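Local coordinates for Mll3558 protein (Mesorhizobium loti, PDB 3RD6) that is of unknown function but belongs to the AHA1 family, whose namesake activates the Hsp90 ATPase, at residues F10-T15 / G137-L142. Residues are numbered along the deposited sequence; the frame is centred on the assembly and turned at random.
Sequences FTIERT and GTRGLL
Ile12 of strand 5-16 points at the C-terminal helix and meets Thr138, Arg139 and Leu142. Both its branches lie against the Arg139 guanidinium, but their outer contacts differ. CG2, anti to the backbone N, lies 3.6 Å from Leu142 CD1. The same methyl sits over one face of the Arg139 guanidinium, 3.4 Å above the plane and offset toward the rim. CD1, at the end of the other branch, meets Thr138 CG2 at 3.9 Å. An alanine here would remove CG1, CG2 and CD1, and would probably open a gap between the guanidinium face, Leu142 CD1 and the Thr138 methyl. The Arg139 chain bends at chi3 (-88°), and its guanidinium also forms a salt bridge with Glu135. Arg14 runs extended from CG to NE, and its CD packs 4.0 Å from Leu142 CB. No direct hydrogen bond joins the two segments. Instead a water in the guanidinium plane of Arg14 accepts from NE at 2.7 Å and donates to Arg139 O at 2.8 Å. Strand 10-15 and helix 137-142 run nearly parallel, at 19°. Strand 5-16, outermost in the sheet of this chain, pairs with strand 113-125, whose Tyr118 touches Thr138. Helix 131-148 thus packs against the antiparallel sheet, consistent with a helix-grip fold.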
# COMPACT_ATOMS: atom_id res chain seq x y z
N PHE A 10 1.94 8.76 9.92
CA PHE A 10 1.86 8.95 11.35
C PHE A 10 2.34 7.67 12.00
O PHE A 10 2.32 6.60 11.38
CB PHE A 10 0.44 9.31 11.80
CG PHE A 10 -0.58 8.22 11.63
CD1 PHE A 10 -0.62 7.15 12.50
CD2 PHE A 10 -1.52 8.29 10.62
CE1 PHE A 10 -1.59 6.15 12.37
CE2 PHE A 10 -2.48 7.30 10.49
CZ PHE A 10 -2.52 6.23 11.36
N THR A 11 2.78 7.78 13.25
CA THR A 11 3.28 6.61 13.97
C THR A 11 2.72 6.57 15.39
O THR A 11 2.53 7.60 16.02
CB THR A 11 4.81 6.63 13.98
OG1 THR A 11 5.27 6.99 12.67
CG2 THR A 11 5.35 5.25 14.31
N ILE A 12 2.46 5.36 15.87
CA ILE A 12 1.91 5.17 17.20
C ILE A 12 2.66 4.08 17.95
O ILE A 12 2.67 2.93 17.54
CB ILE A 12 0.42 4.77 17.10
CG1 ILE A 12 -0.34 5.82 16.30
CG2 ILE A 12 -0.17 4.62 18.48
CD1 ILE A 12 -1.76 5.42 15.95
N GLU A 13 3.31 4.46 19.05
CA GLU A 13 4.04 3.49 19.86
C GLU A 13 3.17 3.13 21.04
O GLU A 13 2.48 3.98 21.61
CB GLU A 13 5.37 4.06 20.36
CG GLU A 13 6.41 4.26 19.28
CD GLU A 13 6.79 5.72 19.09
OE1 GLU A 13 5.88 6.54 18.82
OE2 GLU A 13 7.99 6.04 19.21
N ARG A 14 3.18 1.85 21.40
CA ARG A 14 2.39 1.38 22.51
C ARG A 14 2.94 0.04 22.96
O ARG A 14 2.97 -0.92 22.18
CB ARG A 14 0.92 1.22 22.10
CG ARG A 14 -0.00 1.05 23.28
CD ARG A 14 -1.46 0.98 22.86
NE ARG A 14 -2.35 1.43 23.93
CZ ARG A 14 -2.37 0.93 25.16
NH1 ARG A 14 -1.54 -0.05 25.50
NH2 ARG A 14 -3.22 1.42 26.05
N THR A 15 3.37 -0.03 24.21
CA THR A 15 3.93 -1.26 24.74
C THR A 15 2.90 -2.11 25.45
O THR A 15 1.91 -1.61 25.98
CB THR A 15 5.07 -0.96 25.71
OG1 THR A 15 6.02 -0.09 25.08
CG2 THR A 15 5.76 -2.25 26.13
N GLY A 137 -8.69 6.84 15.50
CA GLY A 137 -9.30 5.53 15.62
C GLY A 137 -8.30 4.41 15.86
O GLY A 137 -8.53 3.55 16.72
N THR A 138 -7.21 4.41 15.11
CA THR A 138 -6.19 3.38 15.26
C THR A 138 -5.61 3.42 16.69
O THR A 138 -5.33 2.38 17.29
CB THR A 138 -5.05 3.58 14.23
OG1 THR A 138 -5.58 3.39 12.91
CG2 THR A 138 -3.93 2.56 14.47
N ARG A 139 -5.46 4.62 17.22
CA ARG A 139 -4.93 4.79 18.56
C ARG A 139 -5.94 4.17 19.53
O ARG A 139 -5.58 3.72 20.61
CB ARG A 139 -4.72 6.27 18.86
CG ARG A 139 -3.79 6.56 20.02
CD ARG A 139 -3.48 8.04 20.10
NE ARG A 139 -2.33 8.43 19.29
CZ ARG A 139 -1.07 8.09 19.55
NH1 ARG A 139 -0.80 7.34 20.61
NH2 ARG A 139 -0.07 8.53 18.78
N GLY A 140 -7.20 4.13 19.11
CA GLY A 140 -8.25 3.55 19.93
C GLY A 140 -8.28 2.04 19.80
O GLY A 140 -8.44 1.32 20.79
N LEU A 141 -8.12 1.56 18.57
CA LEU A 141 -8.11 0.14 18.30
C LEU A 141 -6.92 -0.54 18.99
O LEU A 141 -7.02 -1.67 19.44
CB LEU A 141 -8.07 -0.11 16.79
CG LEU A 141 -9.39 0.20 16.06
CD1 LEU A 141 -9.11 0.44 14.59
CD2 LEU A 141 -10.38 -0.94 16.25
N LEU A 142 -5.80 0.17 19.07
CA LEU A 142 -4.61 -0.37 19.71
C LEU A 142 -4.82 -0.39 21.21
O LEU A 142 -4.34 -1.29 21.91
CB LEU A 142 -3.37 0.47 19.39
CG LEU A 142 -2.75 0.33 18.00
CD1 LEU A 142 -1.61 1.32 17.89
CD2 LEU A 142 -2.28 -1.10 17.76
O HOH W 1 -3.62 3.44 22.57